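Local atomic coordinates of nonsense-mediated mRNA decay protein 2 (Saccharomyces cerevisiae, PDB entry 4LUN), a protein that takes part in nonsense-mediated decay of mRNAs with premature stop codons, and is represented here by its N-terminal mIF4G domain. Residues V155-T158 / L159-E163; L12-R15 / A16-E20; G114-L117 / Q118-N122; Q102-N105 / G106-T109. All coordinates share one frame; numbering follows the deposited sequence.

Contact 1: residues V155-T158 / L159-E163; sequences VFRT and LDDIE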
loop_
_atom_site.group_PDB
_atom_site.type_symbol
_atom_site.label_atom_id
_atom_site.label_comp_id
_atom_site.label_asym_id
_atom_site.label_seq_id
_atom_site.Cartn_x
_atom_site.Cartn_y
_atom_site.Cartn_z
ATOM N N VAL A 155 9.192 -9.817 7.004
ATOM C CA VAL A 155 10.159 -9.731 5.915
ATOM C C VAL A 155 10.617 -8.286 5.723
ATOM O O VAL A 155 11.818 -7.987 5.754
ATOM C CB VAL A 155 9.562 -10.278 4.607
ATOM C CG1 VAL A 155 10.527 -10.048 3.445
ATOM C CG2 VAL A 155 9.262 -11.760 4.759
ATOM N N PHE A 156 9.646 -7.399 5.525
ATOM C CA PHE A 156 9.886 -5.969 5.339
ATOM C C PHE A 156 9.611 -5.236 6.644
ATOM O O PHE A 156 8.456 -4.960 6.950
ATOM C CB PHE A 156 8.905 -5.411 4.314
ATOM C CG PHE A 156 9.203 -5.773 2.883
ATOM C CD1 PHE A 156 10.402 -6.354 2.508
ATOM C CD2 PHE A 156 8.265 -5.487 1.898
ATOM C CE1 PHE A 156 10.657 -6.662 1.179
ATOM C CE2 PHE A 156 8.510 -5.789 0.566
ATOM C CZ PHE A 156 9.713 -6.377 0.203
ATOM N N ARG A 157 10.645 -4.877 7.394
ATOM C CA ARG A 157 10.434 -4.360 8.742
ATOM C C ARG A 157 10.752 -2.892 8.940
ATOM O O ARG A 157 9.970 -2.165 9.547
ATOM C CB ARG A 157 11.273 -5.161 9.746
ATOM C CG ARG A 157 11.207 -6.663 9.522
ATOM C CD ARG A 157 11.968 -7.411 10.620
ATOM N NE ARG A 157 13.410 -7.174 10.574
ATOM C CZ ARG A 157 14.263 -7.656 11.473
ATOM N NH1 ARG A 157 13.817 -8.399 12.478
ATOM N NH2 ARG A 157 15.559 -7.397 11.377
ATOM N N THR A 158 11.925 -2.470 8.476
ATOM C CA THR A 158 12.424 -1.146 8.825
ATOM C C THR A 158 13.509 -0.720 7.848
ATOM O O THR A 158 14.145 -1.559 7.218
ATOM C CB THR A 158 12.993 -1.147 10.273
ATOM O OG1 THR A 158 13.621 0.110 10.551
ATOM C CG2 THR A 158 14.026 -2.258 10.440
ATOM N N LEU A 159 13.721 0.585 7.712
ATOM C CA LEU A 159 14.815 1.062 6.883
ATOM C C LEU A 159 16.146 0.629 7.470
ATOM O O LEU A 159 17.151 0.590 6.769
ATOM C CB LEU A 159 14.783 2.585 6.754
ATOM C CG LEU A 159 13.603 3.177 5.983
ATOM C CD1 LEU A 159 13.596 4.688 6.091
ATOM C CD2 LEU A 159 13.636 2.756 4.513
ATOM N N ASP A 160 16.155 0.297 8.754
ATOM C CA ASP A 160 17.395 -0.109 9.413
ATOM C C ASP A 160 17.963 -1.436 8.885
ATOM O O ASP A 160 19.120 -1.764 9.140
ATOM C CB ASP A 160 17.203 -0.185 10.933
ATOM C CG ASP A 160 17.186 1.183 11.594
ATOM O OD1 ASP A 160 17.566 2.172 10.932
ATOM O OD2 ASP A 160 16.804 1.265 12.784
ATOM N N ASP A 161 17.156 -2.189 8.144
ATOM C CA ASP A 161 17.577 -3.473 7.591
ATOM C C ASP A 161 18.262 -3.312 6.245
ATOM O O ASP A 161 18.868 -4.255 5.730
ATOM C CB ASP A 161 16.380 -4.406 7.384
ATOM C CG ASP A 161 15.833 -4.973 8.679
ATOM O OD1 ASP A 161 14.632 -5.310 8.695
ATOM O OD2 ASP A 161 16.586 -5.097 9.669
ATOM N N ILE A 162 18.137 -2.133 5.650
ATOM C CA ILE A 162 18.702 -1.913 4.323
ATOM C C ILE A 162 20.175 -1.542 4.453
ATOM O O ILE A 162 20.544 -0.729 5.301
ATOM C CB ILE A 162 17.925 -0.834 3.547
ATOM C CG1 ILE A 162 16.439 -1.187 3.525
ATOM C CG2 ILE A 162 18.457 -0.704 2.135
ATOM C CD1 ILE A 162 15.566 -0.201 2.766
ATOM N N GLU A 163 21.018 -2.170 3.639
ATOM C CA GLU A 163 22.437 -1.837 3.628
ATOM C C GLU A 163 22.635 -0.447 3.053
ATOM O O GLU A 163 21.874 -0.015 2.189
ATOM C CB GLU A 163 23.228 -2.835 2.785
ATOM C CG GLU A 163 23.976 -3.874 3.588
ATOM C CD GLU A 163 23.114 -5.068 3.920
ATOM O OE1 GLU A 163 23.102 -6.025 3.117
ATOM O OE2 GLU A 163 22.448 -5.051 4.979
HETATM O O HOH W 1 13.183 -5.327 6.427
#
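T158 and D161 are joined by a backbone bond, D161 N to T158 O at 3.2 Å, which closes a turn in the loop between helix 130-152 and helix 182-190 of the MIF4G domain. The next bond, I162 N to L159 O, repeats the same i+3 to i spacing, consistent with the short 3-10 segment 159-161. T158 adds an ST turn at its start. Its hydroxyl lies opposite the backbone N (chi1 173°), and OG1 accepts the amide N of D160 at 3.1 Å in a nearly straight bond. This rotation also puts T158 CG2 against D161 OD1, 3.6 Å away.

R157 then reaches across to the D161 carboxylate in a side-on, two-nitrogen salt bridge: NE meets OD1 at 2.9 Å, and NH2 meets OD2 at 3.0 Å. Both oxygens are approached on their syn side, and the guanidinium and carboxylate planes differ by only 17°, so the two flat groups meet with their planes nearly parallel. A leucine in place of R157 would probably leave the D161 carboxylate without its charged mate and freer to turn. The guanidinium is also in cation-pi contact with W17 of helix 3-17. D160, by contrast, sends its carboxylate to K179. A water completes the polar cluster, donating to V155 O and to D161 OD1 at 2.7 Å while accepting R157 N at 2.8 Å.

Contact 2: residues L12-R15 / A16-E20; sequences LNTR and AWNGE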
loop_
_atom_site.group_PDB
_atom_site.type_symbol
_atom_site.label_atom_id
_atom_site.label_comp_id
_atom_site.label_asym_id
_atom_site.label_seq_id
_atom_site.Cartn_x
_atom_site.Cartn_y
_atom_site.Cartn_z
ATOM N N LEU A 12 9.971 -17.569 11.785
ATOM C CA LEU A 12 10.998 -18.000 10.849
ATOM C C LEU A 12 11.706 -16.820 10.190
ATOM O O LEU A 12 12.922 -16.817 10.058
ATOM C CB LEU A 12 10.396 -18.898 9.767
ATOM C CG LEU A 12 9.912 -20.279 10.208
ATOM C CD1 LEU A 12 9.140 -20.947 9.084
ATOM C CD2 LEU A 12 11.085 -21.151 10.629
ATOM N N ASN A 13 10.942 -15.815 9.769
ATOM C CA ASN A 13 11.547 -14.686 9.083
ATOM C C ASN A 13 12.398 -13.849 10.028
ATOM O O ASN A 13 13.387 -13.247 9.622
ATOM C CB ASN A 13 10.463 -13.847 8.388
ATOM C CG ASN A 13 9.855 -14.569 7.199
ATOM O OD1 ASN A 13 10.521 -15.386 6.562
ATOM N ND2 ASN A 13 8.591 -14.278 6.891
ATOM N N THR A 14 12.009 -13.817 11.299
ATOM C CA THR A 14 12.747 -13.048 12.288
ATOM C C THR A 14 14.065 -13.770 12.585
ATOM O O THR A 14 15.121 -13.150 12.698
ATOM C CB THR A 14 11.925 -12.856 13.575
ATOM O OG1 THR A 14 10.754 -12.065 13.293
ATOM C CG2 THR A 14 12.761 -12.160 14.644
ATOM N N ARG A 15 14.003 -15.092 12.673
ATOM C CA ARG A 15 15.220 -15.882 12.864
ATOM C C ARG A 15 16.189 -15.718 11.696
ATOM O O ARG A 15 17.398 -15.593 11.896
ATOM C CB ARG A 15 14.880 -17.355 13.101
ATOM C CG ARG A 15 14.197 -17.587 14.441
ATOM C CD ARG A 15 14.434 -18.985 14.964
ATOM N NE ARG A 15 13.647 -19.989 14.259
ATOM C CZ ARG A 15 14.153 -21.095 13.723
ATOM N NH1 ARG A 15 15.454 -21.339 13.801
ATOM N NH2 ARG A 15 13.355 -21.956 13.106
ATOM N N ALA A 16 15.660 -15.687 10.473
ATOM C CA ALA A 16 16.498 -15.466 9.302
ATOM C C ALA A 16 17.163 -14.090 9.333
ATOM O O ALA A 16 18.343 -13.968 9.002
ATOM C CB ALA A 16 15.703 -15.659 8.005
ATOM N N TRP A 17 16.417 -13.062 9.739
ATOM C CA TRP A 17 17.007 -11.741 9.890
ATOM C C TRP A 17 18.111 -11.800 10.940
ATOM O O TRP A 17 19.083 -11.053 10.867
ATOM C CB TRP A 17 15.966 -10.692 10.282
ATOM C CG TRP A 17 15.322 -9.976 9.110
ATOM C CD1 TRP A 17 13.988 -9.923 8.820
ATOM C CD2 TRP A 17 15.985 -9.189 8.101
ATOM N NE1 TRP A 17 13.781 -9.171 7.689
ATOM C CE2 TRP A 17 14.978 -8.709 7.233
ATOM C CE3 TRP A 17 17.320 -8.858 7.850
ATOM C CZ2 TRP A 17 15.279 -7.908 6.121
ATOM C CZ3 TRP A 17 17.611 -8.062 6.741
ATOM C CH2 TRP A 17 16.593 -7.599 5.893
ATOM N N ASN A 18 17.944 -12.690 11.914
ATOM C CA ASN A 18 18.887 -12.804 13.025
ATOM C C ASN A 18 20.108 -13.650 12.664
ATOM O O ASN A 18 20.980 -13.892 13.503
ATOM C CB ASN A 18 18.190 -13.359 14.272
ATOM C CG ASN A 18 17.339 -12.318 14.979
ATOM O OD1 ASN A 18 17.553 -11.111 14.827
ATOM N ND2 ASN A 18 16.370 -12.781 15.765
ATOM N N GLY A 19 20.159 -14.102 11.415
ATOM C CA GLY A 19 21.331 -14.773 10.889
ATOM C C GLY A 19 21.257 -16.285 10.911
ATOM O O GLY A 19 22.227 -16.964 10.576
ATOM N N GLU A 20 20.113 -16.829 11.307
ATOM C CA GLU A 20 19.973 -18.275 11.332
ATOM C C GLU A 20 19.709 -18.821 9.940
ATOM O O GLU A 20 19.194 -18.117 9.073
ATOM C CB GLU A 20 18.834 -18.699 12.246
ATOM C CG GLU A 20 18.909 -18.155 13.647
ATOM C CD GLU A 20 17.912 -18.835 14.554
ATOM O OE1 GLU A 20 17.577 -18.266 15.614
ATOM O OE2 GLU A 20 17.463 -19.946 14.196
#
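R15 and E20 approach each other at a slant, their guanidinium and carboxylate planes 58° apart, so the pair is not the flat, two-pronged kind. A single nitrogen makes the salt bridge: NH1 faces OE2 near the guanidinium plane, although the modelled separation is so short that its exact value is doubtful. A bend at chi3 (-75°) turns the arginine's end toward the glutamate, and R15 CD lies 3.3 Å from E20 OE1.

The backbone beneath explains how E20 comes back to R15. Helix 3-17 terminates in a Schellman motif, in which E20 N bonds to R15 O at 3.0 Å and G19 N bonds to A16 O at 3.0 Å. G19 has a positive phi of 98°, at which a side chain would collide with the carbonyl oxygen of N18.

T14 and N18 run side by side and point the same way, with T14 CG2 3.8 Å from N18 ND2; the T14 hydroxyl instead bonds to H10 O. W17 lies obliquely to the carbonyl of N13, its CD1 3.5 Å from N13 O, while its indole NE1 is bonded to V155 O. N13 sends its own amide to V153, S98 and Q102, tying this last helical turn to its neighbours, and A16 CB sits 3.6 Å from L12 O.

Contact 3: residues G114-L117 / Q118-N122; sequences GAFL and QAFEN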
loop_
_atom_site.group_PDB
_atom_site.type_symbol
_atom_site.label_atom_id
_atom_site.label_comp_id
_atom_site.label_asym_id
_atom_site.label_seq_id
_atom_site.Cartn_x
_atom_site.Cartn_y
_atom_site.Cartn_z
ATOM N N GLY A 114 14.623 -2.120 -0.768
ATOM C CA GLY A 114 15.015 -0.805 -1.243
ATOM C C GLY A 114 14.423 -0.483 -2.600
ATOM O O GLY A 114 13.982 0.644 -2.840
ATOM N N ALA A 115 14.407 -1.476 -3.486
ATOM C CA ALA A 115 13.850 -1.291 -4.823
ATOM C C ALA A 115 12.331 -1.233 -4.764
ATOM O O ALA A 115 11.698 -0.444 -5.477
ATOM C CB ALA A 115 14.303 -2.409 -5.746
ATOM N N PHE A 116 11.736 -2.082 -3.926
ATOM C CA PHE A 116 10.279 -2.104 -3.822
ATOM C C PHE A 116 9.716 -0.770 -3.303
ATOM O O PHE A 116 8.664 -0.323 -3.751
ATOM C CB PHE A 116 9.800 -3.273 -2.948
ATOM C CG PHE A 116 8.308 -3.487 -2.996
ATOM C CD1 PHE A 116 7.737 -4.302 -3.962
ATOM C CD2 PHE A 116 7.476 -2.842 -2.097
ATOM C CE1 PHE A 116 6.350 -4.480 -4.020
ATOM C CE2 PHE A 116 6.103 -3.022 -2.141
ATOM C CZ PHE A 116 5.536 -3.838 -3.104
ATOM N N LEU A 117 10.429 -0.125 -2.384
ATOM C CA LEU A 117 9.965 1.127 -1.782
ATOM C C LEU A 117 9.876 2.271 -2.791
ATOM O O LEU A 117 9.195 3.278 -2.544
ATOM C CB LEU A 117 10.869 1.520 -0.607
ATOM C CG LEU A 117 10.714 0.678 0.663
ATOM C CD1 LEU A 117 11.873 0.943 1.641
ATOM C CD2 LEU A 117 9.366 1.001 1.327
ATOM N N GLN A 118 10.573 2.122 -3.919
ATOM C CA GLN A 118 10.516 3.139 -4.969
ATOM C C GLN A 118 9.089 3.274 -5.494
ATOM O O GLN A 118 8.709 4.321 -6.023
ATOM C CB GLN A 118 11.480 2.790 -6.104
ATOM C CG GLN A 118 11.552 3.818 -7.226
ATOM C CD GLN A 118 11.982 5.197 -6.751
ATOM O OE1 GLN A 118 12.865 5.329 -5.906
ATOM N NE2 GLN A 118 11.354 6.235 -7.301
ATOM N N ALA A 119 8.279 2.232 -5.300
ATOM C CA ALA A 119 6.884 2.245 -5.762
ATOM C C ALA A 119 6.028 3.292 -5.051
ATOM O O ALA A 119 4.929 3.654 -5.508
ATOM C CB ALA A 119 6.269 0.869 -5.588
ATOM N N PHE A 120 6.537 3.787 -3.922
ATOM C CA PHE A 120 5.803 4.713 -3.089
ATOM C C PHE A 120 6.260 6.160 -3.233
ATOM O O PHE A 120 5.672 7.056 -2.642
ATOM C CB PHE A 120 5.892 4.260 -1.618
ATOM C CG PHE A 120 5.316 2.895 -1.393
ATOM C CD1 PHE A 120 4.023 2.611 -1.817
ATOM C CD2 PHE A 120 6.062 1.900 -0.798
ATOM C CE1 PHE A 120 3.478 1.353 -1.642
ATOM C CE2 PHE A 120 5.535 0.625 -0.619
ATOM C CZ PHE A 120 4.233 0.354 -1.043
ATOM N N GLU A 121 7.305 6.397 -4.023
ATOM C CA GLU A 121 7.719 7.776 -4.269
ATOM C C GLU A 121 6.629 8.454 -5.103
ATOM O O GLU A 121 6.208 7.920 -6.134
ATOM C CB GLU A 121 9.066 7.790 -5.006
ATOM C CG GLU A 121 9.619 9.198 -5.309
ATOM C CD GLU A 121 10.311 9.856 -4.121
ATOM O OE1 GLU A 121 11.089 9.171 -3.428
ATOM O OE2 GLU A 121 10.095 11.069 -3.886
ATOM N N ASN A 122 6.160 9.612 -4.650
ATOM C CA ASN A 122 5.124 10.334 -5.386
ATOM C C ASN A 122 5.665 10.818 -6.719
ATOM O O ASN A 122 6.861 11.109 -6.845
ATOM C CB ASN A 122 4.624 11.542 -4.594
ATOM C CG ASN A 122 3.752 11.166 -3.408
ATOM O OD1 ASN A 122 3.226 10.050 -3.325
ATOM N ND2 ASN A 122 3.622 12.094 -2.470
#
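F120 turns back toward L117 and F116, and its side chain can be traced outward atom by atom. CB starts 3.6 Å from L117 O, the same carbonyl that accepts F120 N at 3.0 Å. With CG lying opposite the carbonyl carbon (chi1 -60°), the ring swings back along the chain, and CG remains 4.1 Å from that oxygen. Along one side of the ring, CD2 then touches the leucine side chain, reaching L117 CD2 at 4.0 Å. Beyond it, CE2 and CZ of F120 both meet F116 CE2, each at 4.0 Å. The two phenylalanine rings have planes 72° apart and centroids separated by 6.0 Å, an oblique apolar contact that is neither a stack nor edge-to-face.

The spacing of the side chains follows from the backbone. Q118 N, A119 N and F120 N bond in succession to A115 O, F116 O and L117 O, always three residues back, and every donor stands well above the plane of its carbonyl, as expected of 3-10-type turns. Further apolar groups surround this patch: F116 meets L80 and L81 of helix 69-81, F147 of helix 130-152 touches both F116 and L117, and I186 of helix 182-190 lies on L117 and F120. Such packing of aromatic and aliphatic side chains between neighbouring helices is characteristic of the all-helical HEAT-repeat architecture of the MIF4G domain.

Contact 4: residues Q102-N105 / G106-T109; sequences QRFN and GRFT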
loop_
_atom_site.group_PDB
_atom_site.type_symbol
_atom_site.label_atom_id
_atom_site.label_comp_id
_atom_site.label_asym_id
_atom_site.label_seq_id
_atom_site.Cartn_x
_atom_site.Cartn_y
_atom_site.Cartn_z
ATOM N N GLN A 102 14.157 -16.671 3.824
ATOM C CA GLN A 102 14.665 -17.674 4.758
ATOM C C GLN A 102 15.936 -18.334 4.225
ATOM O O GLN A 102 16.818 -18.719 5.001
ATOM C CB GLN A 102 13.586 -18.714 5.056
ATOM C CG GLN A 102 12.490 -18.169 5.966
ATOM C CD GLN A 102 11.229 -18.983 5.910
ATOM O OE1 GLN A 102 11.253 -20.155 5.545
ATOM N NE2 GLN A 102 10.106 -18.361 6.259
ATOM N N ARG A 103 16.033 -18.450 2.903
ATOM C CA ARG A 103 17.227 -19.022 2.275
ATOM C C ARG A 103 18.404 -18.050 2.296
ATOM O O ARG A 103 19.540 -18.440 2.595
ATOM C CB ARG A 103 16.943 -19.429 0.826
ATOM C CG ARG A 103 16.366 -20.828 0.623
ATOM C CD ARG A 103 17.411 -21.938 0.803
ATOM N NE ARG A 103 18.670 -21.679 0.096
ATOM C CZ ARG A 103 18.958 -22.107 -1.132
ATOM N NH1 ARG A 103 18.078 -22.825 -1.823
ATOM N NH2 ARG A 103 20.134 -21.813 -1.677
ATOM N N PHE A 104 18.133 -16.783 1.987
ATOM C CA PHE A 104 19.209 -15.814 1.761
ATOM C C PHE A 104 19.313 -14.637 2.737
ATOM O O PHE A 104 20.296 -13.896 2.694
ATOM C CB PHE A 104 19.156 -15.284 0.325
ATOM C CG PHE A 104 19.106 -16.371 -0.713
ATOM C CD1 PHE A 104 20.205 -17.192 -0.930
ATOM C CD2 PHE A 104 17.957 -16.584 -1.464
ATOM C CE1 PHE A 104 20.157 -18.202 -1.877
ATOM C CE2 PHE A 104 17.905 -17.594 -2.409
ATOM C CZ PHE A 104 19.007 -18.401 -2.616
ATOM N N ASN A 105 18.322 -14.453 3.609
ATOM C CA ASN A 105 18.314 -13.283 4.499
ATOM C C ASN A 105 18.526 -11.956 3.748
ATOM O O ASN A 105 18.024 -11.766 2.648
ATOM C CB ASN A 105 19.342 -13.451 5.635
ATOM C CG ASN A 105 19.339 -12.292 6.624
ATOM O OD1 ASN A 105 18.298 -11.920 7.159
ATOM N ND2 ASN A 105 20.500 -11.663 6.803
ATOM N N GLY A 106 19.328 -11.078 4.345
ATOM C CA GLY A 106 19.421 -9.681 3.999
ATOM C C GLY A 106 20.040 -9.434 2.654
ATOM O O GLY A 106 19.690 -8.464 2.003
ATOM N N ARG A 107 20.952 -10.303 2.217
ATOM C CA ARG A 107 21.536 -10.102 0.896
ATOM C C ARG A 107 20.489 -10.235 -0.219
ATOM O O ARG A 107 20.700 -9.738 -1.318
ATOM C CB ARG A 107 22.758 -11.003 0.659
ATOM C CG ARG A 107 22.493 -12.487 0.748
ATOM C CD ARG A 107 23.808 -13.272 0.745
ATOM N NE ARG A 107 23.574 -14.694 0.508
ATOM C CZ ARG A 107 23.340 -15.585 1.467
ATOM N NH1 ARG A 107 23.320 -15.207 2.739
ATOM N NH2 ARG A 107 23.129 -16.858 1.159
ATOM N N PHE A 108 19.355 -10.877 0.075
ATOM C CA PHE A 108 18.208 -10.868 -0.836
ATOM C C PHE A 108 17.214 -9.774 -0.451
ATOM O O PHE A 108 16.813 -8.968 -1.287
ATOM C CB PHE A 108 17.498 -12.225 -0.840
ATOM C CG PHE A 108 16.107 -12.192 -1.425
ATOM C CD1 PHE A 108 15.912 -12.224 -2.796
ATOM C CD2 PHE A 108 14.990 -12.146 -0.598
ATOM C CE1 PHE A 108 14.635 -12.199 -3.333
ATOM C CE2 PHE A 108 13.709 -12.123 -1.128
ATOM C CZ PHE A 108 13.531 -12.146 -2.499
ATOM N N THR A 109 16.821 -9.755 0.817
ATOM C CA THR A 109 15.730 -8.870 1.261
ATOM C C THR A 109 16.075 -7.382 1.269
ATOM O O THR A 109 15.229 -6.539 0.930
ATOM C CB THR A 109 15.174 -9.324 2.631
ATOM O OG1 THR A 109 14.902 -10.732 2.569
ATOM C CG2 THR A 109 13.890 -8.577 2.974
HETATM O O HOH W 2 22.648 -12.276 4.207
#
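N105 O is gripped by two backbone amides across the turn, F108 N at 3.0 Å and T109 N at 3.0 Å, with the T109 bond nearly straight and the F108 amide standing above the carbonyl plane. N105 is the single residue linking helix 87-104 to helix 106-116 of the MIF4G domain, and it occupies the N-cap position of the second helix. Its positive phi (51°) reverses the chain and presents the carbonyl to the new helical turn. A valine here would probably resist this positive phi, its branched CB crowding the backbone, and displace the carbonyl, depriving the F108 and T109 amides of their shared acceptor.

Among the side chains, F104 CB rests on F108 CB at 3.7 Å. R107 crosses F104 at about a right angle. Its CG is wedged between backbone N and carbonyl carbon (chi1 60°), a rotation that carries the chain back across F104, so that F104 O lies over one face of the guanidinium, whose plane is turned 80° from that of the F104 ring. R107 NE is salt-bridged to E66. A water bridges the backbone here: it donates to F104 O and accepts from R107 N. At the ring edge, R107 NH2 meets F104 CD1, 3.6 Å away.

In the fold
Along the chain the order is contact 2, contact 4, contact 3, contact 1. Contacts 4 and 3 sit at the two ends of helix 106-116, with centres about 19 Å apart, whereas contact 2 closes helix 3-17 and contact 1 lies in the loop after helix 130-152. Contact 1 touches all three others, its centre about 11 to 13 Å from theirs. Contacts 2 and 4 have centres about 9 Å apart, and the two touch directly; contacts 2 and 3, about 24 Å apart, do not meet. Helix 3-17 thus packs against helix 87-104 and the 155-163 loop, forming with the 104-106 link one continuous packed region of this all-helical fragment.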